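Local coordinates for protein actinorhodin polyketide putative beta-ketoacyl synthase 2 (Streptomyces coelicolor A3, PDB 1TQY) that probably acts as the chain length factor that pairs with a ketosynthase and helps set the length of the polyketide built for the antibiotic actinorhodin, at residues F62-H67 with S79-L84; W202-Q207 with Y233-G238; G107-N112 with L176-R181; G172-G177 with C265-D270. One frame throughout, in Å; residues are numbered along the deposited sequence.

Contact 1. Residues F62-H67 with S79-L84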
loop_
_atom_site.group_PDB
_atom_site.type_symbol
_atom_site.label_atom_id
_atom_site.label_comp_id
_atom_site.label_asym_id
_atom_site.label_seq_id
_atom_site.Cartn_x
_atom_site.Cartn_y
_atom_site.Cartn_z
ATOM N N PHE B 62 17.988 18.492 -9.594
ATOM C CA PHE B 62 17.963 17.963 -8.236
ATOM C C PHE B 62 19.210 17.139 -7.978
ATOM O O PHE B 62 19.392 16.071 -8.560
ATOM C CB PHE B 62 16.734 17.075 -8.024
ATOM C CG PHE B 62 16.675 16.430 -6.658
ATOM C CD1 PHE B 62 16.425 17.199 -5.524
ATOM C CD2 PHE B 62 16.857 15.052 -6.511
ATOM C CE1 PHE B 62 16.353 16.608 -4.258
ATOM C CE2 PHE B 62 16.788 14.448 -5.250
ATOM C CZ PHE B 62 16.534 15.227 -4.121
ATOM N N HIS B 63 20.084 17.635 -7.118
ATOM C CA HIS B 63 21.286 16.883 -6.793
ATOM C C HIS B 63 21.081 16.439 -5.350
ATOM O O HIS B 63 21.263 17.225 -4.424
ATOM C CB HIS B 63 22.527 17.766 -6.915
ATOM C CG HIS B 63 23.811 17.020 -6.723
ATOM N ND1 HIS B 63 24.797 17.448 -5.861
ATOM C CD2 HIS B 63 24.259 15.861 -7.263
ATOM C CE1 HIS B 63 25.796 16.583 -5.873
ATOM N NE2 HIS B 63 25.494 15.610 -6.715
ATOM N N ALA B 64 20.704 15.176 -5.170
ATOM C CA ALA B 64 20.422 14.632 -3.847
ATOM C C ALA B 64 21.352 15.105 -2.736
ATOM O O ALA B 64 20.889 15.622 -1.723
ATOM C CB ALA B 64 20.398 13.105 -3.904
ATOM N N PRO B 65 22.674 14.956 -2.919
ATOM C CA PRO B 65 23.630 15.385 -1.894
ATOM C C PRO B 65 23.404 16.801 -1.382
ATOM O O PRO B 65 23.806 17.131 -0.267
ATOM C CB PRO B 65 24.980 15.227 -2.594
ATOM C CG PRO B 65 24.742 14.060 -3.505
ATOM C CD PRO B 65 23.381 14.398 -4.085
ATOM N N ASP B 66 22.761 17.643 -2.178
ATOM C CA ASP B 66 22.516 19.003 -1.721
ATOM C C ASP B 66 21.224 19.120 -0.930
ATOM O O ASP B 66 20.967 20.146 -0.306
ATOM C CB ASP B 66 22.475 19.979 -2.899
ATOM C CG ASP B 66 23.834 20.153 -3.563
ATOM O OD1 ASP B 66 24.849 20.239 -2.838
ATOM O OD2 ASP B 66 23.886 20.225 -4.806
ATOM N N HIS B 67 20.408 18.071 -0.938
ATOM C CA HIS B 67 19.135 18.128 -0.222
ATOM C C HIS B 67 18.969 17.049 0.847
ATOM O O HIS B 67 18.257 17.249 1.830
ATOM C CB HIS B 67 17.996 18.025 -1.229
ATOM C CG HIS B 67 17.939 19.168 -2.197
ATOM N ND1 HIS B 67 17.146 20.275 -1.991
ATOM C CD2 HIS B 67 18.563 19.368 -3.381
ATOM C CE1 HIS B 67 17.278 21.106 -3.008
ATOM N NE2 HIS B 67 18.132 20.579 -3.866
ATOM N N SER B 79 13.480 8.059 -6.061
ATOM C CA SER B 79 12.112 8.402 -5.651
ATOM C C SER B 79 12.039 8.812 -4.174
ATOM O O SER B 79 11.381 9.790 -3.830
ATOM C CB SER B 79 11.161 7.221 -5.884
ATOM O OG SER B 79 11.522 6.122 -5.070
ATOM N N THR B 80 12.712 8.067 -3.304
ATOM C CA THR B 80 12.665 8.385 -1.880
ATOM C C THR B 80 13.334 9.717 -1.522
ATOM O O THR B 80 12.869 10.458 -0.644
ATOM C CB THR B 80 13.278 7.247 -1.059
ATOM O OG1 THR B 80 12.544 6.042 -1.315
ATOM C CG2 THR B 80 13.218 7.567 0.434
ATOM N N ARG B 81 14.419 10.034 -2.218
ATOM C CA ARG B 81 15.129 11.283 -1.962
ATOM C C ARG B 81 14.252 12.469 -2.322
ATOM O O ARG B 81 14.247 13.500 -1.639
ATOM C CB ARG B 81 16.428 11.325 -2.761
ATOM C CG ARG B 81 17.365 10.204 -2.388
ATOM C CD ARG B 81 18.532 10.197 -3.325
ATOM N NE ARG B 81 19.528 9.178 -3.013
ATOM C CZ ARG B 81 20.641 9.019 -3.719
ATOM N NH1 ARG B 81 20.875 9.813 -4.763
ATOM N NH2 ARG B 81 21.513 8.080 -3.389
ATOM N N LEU B 82 13.501 12.316 -3.407
ATOM C CA LEU B 82 12.592 13.360 -3.846
ATOM C C LEU B 82 11.460 13.518 -2.826
ATOM O O LEU B 82 11.086 14.636 -2.479
ATOM C CB LEU B 82 12.036 13.010 -5.230
ATOM C CG LEU B 82 13.083 13.121 -6.340
ATOM C CD1 LEU B 82 12.673 12.301 -7.551
ATOM C CD2 LEU B 82 13.271 14.569 -6.700
ATOM N N ALA B 83 10.941 12.395 -2.336
ATOM C CA ALA B 83 9.863 12.398 -1.353
ATOM C C ALA B 83 10.301 13.038 -0.037
ATOM O O ALA B 83 9.531 13.760 0.587
ATOM C CB ALA B 83 9.387 10.965 -1.100
ATOM N N LEU B 84 11.528 12.756 0.393
ATOM C CA LEU B 84 12.037 13.327 1.637
ATOM C C LEU B 84 12.228 14.833 1.456
ATOM O O LEU B 84 11.958 15.606 2.367
ATOM C CB LEU B 84 13.376 12.677 2.027
ATOM C CG LEU B 84 13.373 11.221 2.529
ATOM C CD1 LEU B 84 14.793 10.671 2.551
ATOM C CD2 LEU B 84 12.759 11.165 3.926
#

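Contact 2. Residues W202-Q207 with Y233-G238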
loop_
_atom_site.group_PDB
_atom_site.type_symbol
_atom_site.label_atom_id
_atom_site.label_comp_id
_atom_site.label_asym_id
_atom_site.label_seq_id
_atom_site.Cartn_x
_atom_site.Cartn_y
_atom_site.Cartn_z
ATOM N N TRP B 202 15.006 -0.956 -17.041
ATOM C CA TRP B 202 13.947 -1.922 -16.735
ATOM C C TRP B 202 12.631 -1.217 -16.428
ATOM O O TRP B 202 11.580 -1.573 -16.979
ATOM C CB TRP B 202 14.364 -2.816 -15.560
ATOM C CG TRP B 202 13.498 -4.057 -15.367
ATOM C CD1 TRP B 202 12.551 -4.558 -16.229
ATOM C CD2 TRP B 202 13.522 -4.943 -14.239
ATOM N NE1 TRP B 202 11.987 -5.698 -15.700
ATOM C CE2 TRP B 202 12.560 -5.956 -14.480
ATOM C CE3 TRP B 202 14.262 -4.978 -13.044
ATOM C CZ2 TRP B 202 12.318 -6.997 -13.569
ATOM C CZ3 TRP B 202 14.016 -6.025 -12.133
ATOM C CH2 TRP B 202 13.051 -7.012 -12.410
ATOM N N GLY B 203 12.691 -0.207 -15.560
ATOM C CA GLY B 203 11.489 0.542 -15.230
ATOM C C GLY B 203 10.878 1.146 -16.491
ATOM O O GLY B 203 9.660 1.215 -16.636
ATOM N N TRP B 204 11.735 1.564 -17.416
ATOM C CA TRP B 204 11.291 2.175 -18.667
ATOM C C TRP B 204 10.544 1.184 -19.566
ATOM O O TRP B 204 9.431 1.451 -20.047
ATOM C CB TRP B 204 12.501 2.724 -19.426
ATOM C CG TRP B 204 12.117 3.579 -20.599
ATOM C CD1 TRP B 204 12.331 3.309 -21.921
ATOM C CD2 TRP B 204 11.401 4.817 -20.547
ATOM N NE1 TRP B 204 11.784 4.306 -22.700
ATOM C CE2 TRP B 204 11.207 5.244 -21.882
ATOM C CE3 TRP B 204 10.900 5.608 -19.501
ATOM C CZ2 TRP B 204 10.534 6.425 -22.202
ATOM C CZ3 TRP B 204 10.230 6.788 -19.822
ATOM C CH2 TRP B 204 10.055 7.180 -21.166
ATOM N N VAL B 205 11.177 0.041 -19.781
ATOM C CA VAL B 205 10.642 -1.024 -20.603
ATOM C C VAL B 205 9.343 -1.536 -19.970
ATOM O O VAL B 205 8.393 -1.881 -20.672
ATOM C CB VAL B 205 11.776 -2.121 -20.753
ATOM C CG1 VAL B 205 11.332 -3.483 -20.277
ATOM C CG2 VAL B 205 12.278 -2.146 -22.172
ATOM N N SER B 206 9.302 -1.547 -18.638
ATOM C CA SER B 206 8.125 -1.995 -17.896
ATOM C C SER B 206 6.947 -1.054 -18.189
ATOM O O SER B 206 5.826 -1.500 -18.444
ATOM C CB SER B 206 8.434 -2.019 -16.388
ATOM O OG SER B 206 9.341 -3.081 -16.074
ATOM N N GLN B 207 7.215 0.252 -18.176
ATOM C CA GLN B 207 6.183 1.241 -18.452
ATOM C C GLN B 207 5.718 1.099 -19.892
ATOM O O GLN B 207 4.522 1.199 -20.187
ATOM C CB GLN B 207 6.721 2.656 -18.174
ATOM C CG GLN B 207 7.049 2.875 -16.697
ATOM C CD GLN B 207 7.631 4.245 -16.384
ATOM O OE1 GLN B 207 6.936 5.261 -16.398
ATOM N NE2 GLN B 207 8.926 4.273 -16.102
ATOM N N TYR B 233 0.401 8.551 -23.030
ATOM C CA TYR B 233 0.879 9.515 -22.057
ATOM C C TYR B 233 2.396 9.469 -21.992
ATOM O O TYR B 233 3.017 8.495 -22.424
ATOM C CB TYR B 233 0.275 9.225 -20.671
ATOM C CG TYR B 233 0.844 8.017 -19.955
ATOM C CD1 TYR B 233 1.966 8.133 -19.126
ATOM C CD2 TYR B 233 0.249 6.758 -20.093
ATOM C CE1 TYR B 233 2.475 7.023 -18.447
ATOM C CE2 TYR B 233 0.750 5.645 -19.424
ATOM C CZ TYR B 233 1.863 5.783 -18.600
ATOM O OH TYR B 233 2.346 4.689 -17.920
ATOM N N VAL B 234 2.987 10.545 -21.486
ATOM C CA VAL B 234 4.433 10.613 -21.315
ATOM C C VAL B 234 4.696 10.384 -19.820
ATOM O O VAL B 234 4.090 11.045 -18.983
ATOM C CB VAL B 234 4.993 12.006 -21.730
ATOM C CG1 VAL B 234 6.467 12.106 -21.334
ATOM C CG2 VAL B 234 4.868 12.189 -23.260
ATOM N N PRO B 235 5.568 9.423 -19.469
ATOM C CA PRO B 235 5.889 9.133 -18.060
ATOM C C PRO B 235 6.677 10.305 -17.472
ATOM O O PRO B 235 7.325 11.056 -18.204
ATOM C CB PRO B 235 6.785 7.900 -18.145
ATOM C CG PRO B 235 6.496 7.326 -19.490
ATOM C CD PRO B 235 6.286 8.508 -20.369
ATOM N N GLY B 236 6.640 10.450 -16.155
ATOM C CA GLY B 236 7.399 11.509 -15.508
ATOM C C GLY B 236 7.860 11.007 -14.153
ATOM O O GLY B 236 7.464 9.919 -13.746
ATOM N N GLU B 237 8.704 11.765 -13.460
ATOM C CA GLU B 237 9.161 11.369 -12.126
ATOM C C GLU B 237 8.883 12.556 -11.229
ATOM O O GLU B 237 8.928 13.700 -11.681
ATOM C CB GLU B 237 10.665 11.047 -12.115
ATOM C CG GLU B 237 11.566 12.271 -12.204
ATOM C CD GLU B 237 13.065 11.929 -12.177
ATOM O OE1 GLU B 237 13.438 10.836 -11.686
ATOM O OE2 GLU B 237 13.871 12.771 -12.631
ATOM N N GLY B 238 8.581 12.297 -9.964
ATOM C CA GLY B 238 8.310 13.392 -9.057
ATOM C C GLY B 238 6.963 13.264 -8.389
ATOM O O GLY B 238 6.365 12.188 -8.354
#

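Contact 3. Residues G107-N112 with L176-R181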
loop_
_atom_site.group_PDB
_atom_site.type_symbol
_atom_site.label_atom_id
_atom_site.label_comp_id
_atom_site.label_asym_id
_atom_site.label_seq_id
_atom_site.Cartn_x
_atom_site.Cartn_y
_atom_site.Cartn_z
ATOM N N GLY B 107 1.092 11.673 11.789
ATOM C CA GLY B 107 1.042 10.467 10.979
ATOM C C GLY B 107 1.603 10.665 9.583
ATOM O O GLY B 107 1.856 11.792 9.159
ATOM N N VAL B 108 1.801 9.566 8.866
ATOM C CA VAL B 108 2.329 9.637 7.513
ATOM C C VAL B 108 1.625 8.637 6.600
ATOM O O VAL B 108 1.666 7.425 6.832
ATOM C CB VAL B 108 3.862 9.372 7.486
ATOM C CG1 VAL B 108 4.378 9.406 6.049
ATOM C CG2 VAL B 108 4.592 10.440 8.303
ATOM N N VAL B 109 0.960 9.153 5.569
ATOM C CA VAL B 109 0.244 8.315 4.610
ATOM C C VAL B 109 0.674 8.654 3.187
ATOM O O VAL B 109 0.404 9.748 2.694
ATOM C CB VAL B 109 -1.276 8.516 4.711
ATOM C CG1 VAL B 109 -1.975 7.516 3.792
ATOM C CG2 VAL B 109 -1.730 8.339 6.146
ATOM N N THR B 110 1.348 7.710 2.535
ATOM C CA THR B 110 1.813 7.917 1.168
ATOM C C THR B 110 1.335 6.845 0.227
ATOM O O THR B 110 0.901 5.781 0.657
ATOM C CB THR B 110 3.351 7.869 1.064
ATOM O OG1 THR B 110 3.803 6.571 1.480
ATOM C CG2 THR B 110 3.993 8.962 1.911
ATOM N N ALA B 111 1.411 7.132 -1.066
ATOM C CA ALA B 111 1.064 6.130 -2.065
ATOM C C ALA B 111 2.388 5.868 -2.795
ATOM O O ALA B 111 3.229 6.759 -2.893
ATOM C CB ALA B 111 0.016 6.671 -3.032
ATOM N N ASN B 112 2.589 4.650 -3.278
ATOM C CA ASN B 112 3.818 4.319 -3.997
ATOM C C ASN B 112 3.449 3.328 -5.097
ATOM O O ASN B 112 2.818 2.310 -4.834
ATOM C CB ASN B 112 4.839 3.682 -3.049
ATOM C CG ASN B 112 6.262 3.880 -3.515
ATOM O OD1 ASN B 112 6.551 3.797 -4.714
ATOM N ND2 ASN B 112 7.168 4.136 -2.568
ATOM N N LEU B 176 -4.300 10.644 0.152
ATOM C CA LEU B 176 -4.801 11.900 0.696
ATOM C C LEU B 176 -6.141 11.685 1.387
ATOM O O LEU B 176 -6.408 12.247 2.451
ATOM C CB LEU B 176 -4.948 12.925 -0.426
ATOM C CG LEU B 176 -3.855 13.982 -0.579
ATOM C CD1 LEU B 176 -2.518 13.466 -0.077
ATOM C CD2 LEU B 176 -3.768 14.393 -2.045
ATOM N N GLY B 177 -6.985 10.866 0.774
ATOM C CA GLY B 177 -8.274 10.582 1.372
ATOM C C GLY B 177 -8.067 9.748 2.626
ATOM O O GLY B 177 -8.801 9.875 3.612
ATOM N N HIS B 178 -7.054 8.885 2.591
ATOM C CA HIS B 178 -6.748 8.014 3.729
ATOM C C HIS B 178 -6.268 8.868 4.909
ATOM O O HIS B 178 -6.556 8.577 6.076
ATOM C CB HIS B 178 -5.671 6.991 3.332
ATOM C CG HIS B 178 -5.408 5.942 4.371
ATOM N ND1 HIS B 178 -5.620 4.597 4.143
ATOM C CD2 HIS B 178 -4.906 6.032 5.628
ATOM C CE1 HIS B 178 -5.258 3.906 5.212
ATOM N NE2 HIS B 178 -4.821 4.752 6.128
ATOM N N ALA B 179 -5.532 9.926 4.589
ATOM C CA ALA B 179 -5.038 10.830 5.614
ATOM C C ALA B 179 -6.223 11.534 6.251
ATOM O O ALA B 179 -6.309 11.655 7.477
ATOM C CB ALA B 179 -4.095 11.854 5.011
ATOM N N ARG B 180 -7.139 12.007 5.413
ATOM C CA ARG B 180 -8.320 12.702 5.918
ATOM C C ARG B 180 -9.049 11.842 6.943
ATOM O O ARG B 180 -9.482 12.343 7.975
ATOM C CB ARG B 180 -9.269 13.060 4.771
ATOM C CG ARG B 180 -10.621 13.592 5.227
ATOM C CD ARG B 180 -11.250 14.448 4.145
ATOM N NE ARG B 180 -12.625 14.854 4.452
ATOM C CZ ARG B 180 -13.707 14.151 4.132
ATOM N NH1 ARG B 180 -13.587 12.996 3.490
ATOM N NH2 ARG B 180 -14.915 14.615 4.438
ATOM N N ARG B 181 -9.167 10.550 6.658
ATOM C CA ARG B 181 -9.845 9.630 7.558
ATOM C C ARG B 181 -9.118 9.580 8.898
ATOM O O ARG B 181 -9.724 9.700 9.963
ATOM C CB ARG B 181 -9.868 8.232 6.943
ATOM C CG ARG B 181 -10.724 7.219 7.683
ATOM C CD ARG B 181 -10.820 5.912 6.902
ATOM N NE ARG B 181 -9.541 5.208 6.889
ATOM C CZ ARG B 181 -9.278 4.120 6.168
ATOM N NH1 ARG B 181 -10.210 3.593 5.380
ATOM N NH2 ARG B 181 -8.078 3.553 6.244
#

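Contact 4. Residues G172-G177 with C265-D270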
loop_
_atom_site.group_PDB
_atom_site.type_symbol
_atom_site.label_atom_id
_atom_site.label_comp_id
_atom_site.label_asym_id
_atom_site.label_seq_id
_atom_site.Cartn_x
_atom_site.Cartn_y
_atom_site.Cartn_z
ATOM N N GLY B 172 -2.201 8.114 -5.183
ATOM C CA GLY B 172 -1.907 9.408 -4.600
ATOM C C GLY B 172 -3.117 10.103 -4.016
ATOM O O GLY B 172 -3.032 10.678 -2.927
ATOM N N LEU B 173 -4.241 10.061 -4.726
ATOM C CA LEU B 173 -5.465 10.692 -4.239
ATOM C C LEU B 173 -6.010 9.860 -3.091
ATOM O O LEU B 173 -6.439 10.400 -2.081
ATOM C CB LEU B 173 -6.502 10.793 -5.371
ATOM C CG LEU B 173 -6.996 12.203 -5.706
ATOM C CD1 LEU B 173 -5.799 13.088 -5.967
ATOM C CD2 LEU B 173 -7.931 12.182 -6.927
ATOM N N ASP B 174 -5.973 8.539 -3.249
ATOM C CA ASP B 174 -6.441 7.639 -2.207
ATOM C C ASP B 174 -5.668 7.864 -0.910
ATOM O O ASP B 174 -6.246 7.802 0.172
ATOM C CB ASP B 174 -6.295 6.185 -2.657
ATOM C CG ASP B 174 -7.322 5.789 -3.711
ATOM O OD1 ASP B 174 -7.154 4.712 -4.334
ATOM O OD2 ASP B 174 -8.301 6.542 -3.914
ATOM N N ALA B 175 -4.365 8.125 -1.026
ATOM C CA ALA B 175 -3.519 8.355 0.146
ATOM C C ALA B 175 -4.029 9.582 0.903
ATOM O O ALA B 175 -4.164 9.560 2.128
ATOM C CB ALA B 175 -2.057 8.561 -0.287
ATOM N N LEU B 176 -4.300 10.644 0.152
ATOM C CA LEU B 176 -4.801 11.900 0.696
ATOM C C LEU B 176 -6.141 11.685 1.387
ATOM O O LEU B 176 -6.408 12.247 2.451
ATOM C CB LEU B 176 -4.948 12.925 -0.426
ATOM C CG LEU B 176 -3.855 13.982 -0.579
ATOM C CD1 LEU B 176 -2.518 13.466 -0.077
ATOM C CD2 LEU B 176 -3.768 14.393 -2.045
ATOM N N GLY B 177 -6.985 10.866 0.774
ATOM C CA GLY B 177 -8.274 10.582 1.372
ATOM C C GLY B 177 -8.067 9.748 2.626
ATOM O O GLY B 177 -8.801 9.875 3.612
ATOM N N CYS B 265 -13.861 12.981 -0.389
ATOM C CA CYS B 265 -13.034 11.993 -1.091
ATOM C C CYS B 265 -13.851 10.748 -1.398
ATOM O O CYS B 265 -14.811 10.444 -0.696
ATOM C CB CYS B 265 -11.856 11.556 -0.218
ATOM S SG CYS B 265 -10.930 12.901 0.547
ATOM N N ALA B 266 -13.452 10.015 -2.431
ATOM C CA ALA B 266 -14.143 8.786 -2.796
ATOM C C ALA B 266 -13.336 7.924 -3.764
ATOM O O ALA B 266 -12.643 8.445 -4.645
ATOM C CB ALA B 266 -15.499 9.109 -3.404
ATOM N N SER B 267 -13.443 6.608 -3.591
ATOM C CA SER B 267 -12.746 5.639 -4.432
ATOM C C SER B 267 -13.727 4.569 -4.893
ATOM O O SER B 267 -14.498 4.047 -4.090
ATOM C CB SER B 267 -11.623 4.937 -3.657
ATOM O OG SER B 267 -10.628 5.849 -3.238
ATOM N N THR B 268 -13.711 4.253 -6.184
ATOM C CA THR B 268 -14.574 3.197 -6.718
ATOM C C THR B 268 -13.684 2.334 -7.594
ATOM O O THR B 268 -12.522 2.670 -7.819
ATOM C CB THR B 268 -15.743 3.734 -7.593
ATOM O OG1 THR B 268 -15.217 4.395 -8.748
ATOM C CG2 THR B 268 -16.635 4.696 -6.805
ATOM N N PHE B 269 -14.210 1.212 -8.067
ATOM C CA PHE B 269 -13.434 0.320 -8.920
ATOM C C PHE B 269 -14.312 -0.138 -10.084
ATOM O O PHE B 269 -15.445 -0.556 -9.872
ATOM C CB PHE B 269 -12.947 -0.894 -8.121
ATOM C CG PHE B 269 -11.919 -1.714 -8.848
ATOM C CD1 PHE B 269 -10.670 -1.176 -9.143
ATOM C CD2 PHE B 269 -12.207 -3.002 -9.274
ATOM C CE1 PHE B 269 -9.714 -1.911 -9.858
ATOM C CE2 PHE B 269 -11.261 -3.754 -9.993
ATOM C CZ PHE B 269 -10.014 -3.206 -10.284
ATOM N N ASP B 270 -13.800 -0.058 -11.307
ATOM C CA ASP B 270 -14.590 -0.458 -12.474
ATOM C C ASP B 270 -14.883 -1.953 -12.510
ATOM O O ASP B 270 -14.151 -2.752 -11.931
ATOM C CB ASP B 270 -13.870 -0.096 -13.780
ATOM C CG ASP B 270 -13.693 1.400 -13.970
ATOM O OD1 ASP B 270 -14.400 2.195 -13.320
ATOM O OD2 ASP B 270 -12.846 1.781 -14.795
#

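Contact 1. Residues F62-H67 with S79-L84
The two backbones come closest where Ala64 CA faces Arg81 CA at 6.5 Å, with Ala64 in a short, weakly bonded helical turn and Arg81 on helix 78-93. Phe62 swings its ring across to the helix with CG anti to the backbone N (chi1 177°). Leu82 CD2 sits over one face of that ring, offset toward the rim, 3.8 Å from the centroid in a CH-pi contact. The backbone N of Ala64 lies above the opposite face. Beyond the ring's far end, Phe62 CZ approaches Arg81 O at 3.8 Å. The Arg81 chain is extended and runs about square to Phe62. The Ala64 methyl touches it twice: Ala64 CB lies 3.5 Å from Arg81 CD and, obliquely to the guanidinium, 3.4 Å from Arg81 NH1. Arg81 NH2 binds Leu73 O, and Arg81 NE binds Thr76 OG1. These two bonds fix the rotation of the arginine's end. On the far side of the turn, His63 ND1 donates to Asp66 OD2 at 3.1 Å. The inner side of helix 78-93 packs on strand 189-196 and helix 147-156. This is a loop covering an outer helix of the thiolase fold.

Contact 2. Residues W202-Q207 with Y233-G238
The indole of Trp204 presents the far end of its six-membered ring to Pro235, with Trp204 CZ3 and Pro235 CG 3.8 Å apart. The side chains cross at about a right angle, and Pro235 CG meets the indole obliquely. Elsewhere the indole is held by Ala53 O, which is hydrogen-bonded to NE1, and it meets the ring of Phe46 edge-to-face. The second flat group is the amide of Gln207. Its oxygen touches the same CB-CG edge of the proline, with Gln207 OE1 3.2 Å from Pro235 CB. That oxygen also bonds the hydroxyl of Tyr342, which in turn bonds Tyr233 OH. The amide nitrogen turns back to its own helix. Gln207 CG is anti to the carbonyl carbon, the chain is extended through CD (chi2 178°), and the amide is turned at chi3 73°. Gln207 NE2 donates to Gly203 O at 3.2 Å. This acceptor lies almost in the amide plane, but the nitrogen stands well above the carbonyl plane, 70° out of it. Gly203 O also takes the helical bond from Gln207 N, on the opposite face. The amide is therefore fixed at both ends, and its buried polar atoms have partners. Pro235 thus fits against both Trp204 and Gln207, nearly one turn apart. Trp202, Val205, Ser206 and Gln207 also pack on the partner subunit. Glu237 forms a salt bridge with Arg45. The loop 233-238, leading into strand 238-246 of the thiolase-like ketosynthase fold, is packed against helix 201-208 at the dimer interface.

Contact 3. Residues G107-N112 with L176-R181
Apolar packing carries this contact, and Val109 is its centre. The strand residue points at helix 171-185 with both methyls. Val109 CG1 lies 3.8 Å from His178 CB and equally near the ring carbons CG and CD2. Val109 CG2 reaches the helix backbone, 4.2 Å from Ala179 CA. The two CB atoms of Val109 and Ala179 stand 4.4 Å apart. The small alanine lets the backbones close to 5.9 Å, measured from Val109 CA to Ala179 CA.

The histidine ring comes next. His178 holds CG anti to the backbone N (chi1 -173°), and its side chain crosses Val109 at about a right angle. Val109 CG1 meets the ring obliquely. Arg181 NH2, from the next turn of the helix, stands over one face near the rim. The His178 side chain also packs on Ser163 and Leu165 of strand 163-166.

Polar links lie around the contact. The backbone of Val109 is bonded to Val191 and Gly193 of strand 189-196, and Ser192 OG bonds Val109 O. Arg180 is paired with Asp291 in a salt bridge. Arg181 bonds a polar side chain of the partner subunit and has only a long, weak ion pair there.

The chemistry is thus divided. Branched and methyl carbons join strand 106-111 to the facing side of the helix. The histidine adds mainly its carbon side to this packing, while the arginines find partners elsewhere.

Contact 4. Residues G172-G177 with C265-D270
Asp174 OD2 is gripped by two hydroxyls. Ser267 OG donates to it at 2.5 Å, a short bond, and Ser404 OG of the adjoining strand is its second hydrogen-bonding partner. The bond ties helix 171-185 to strand 260-269, that is, a middle-layer helix of the layered thiolase fold to a strand beside it. The serine comes from above the carboxylate plane, about 53° out of it. Asp174 CG lies anti to its own carbonyl carbon (chi1 -73°), which carries the carboxylate toward the strand. Ser267 points its CB at the helix and brings OG to meet it. Two hydroxyls on one oxygen would probably help stabilise the negative charge and keep the carboxylate from turning. The neighbouring strand is joined by backbone bonds from Ala266 to Ala405 and from Thr268 to Asn403. Leu173, one residue before the aspartate, packs on Val394, Ala396 and Val350. Nearly one turn after Asp174, the helix and strand come nearer. Gly177 CA and Cys265 CA are 5.5 Å apart, against 7.0 Å from Asp174 CA to Ser267 CA. With no side chain on Gly177, the thiol rests directly on the helix backbone, and Cys265 SG lies 3.6 Å from Gly177 CA.

Contacts 3 and 4 share helix 171-185, overlap at Leu176 and Gly177, and have centres 10 Å apart. They also touch directly, Ala111 CB lying 3.4 Å from Gly172 N. Contact 1 has its centre 21 Å from that of contact 3, though the nearest atoms are about 5 Å apart, and helix 78-93 leads on to strand 106-111. Contact 2 lies 19 Å from contact 1 between centres. Along the chain, contact 1 closes before contact 3 opens, contact 2 follows contact 3, and segment 265-270 of contact 4 comes last. Contacts 3 and 4 bind one helix to strands from the two halves of the thiolase fold. Contact 2 places its helix at the dimer interface.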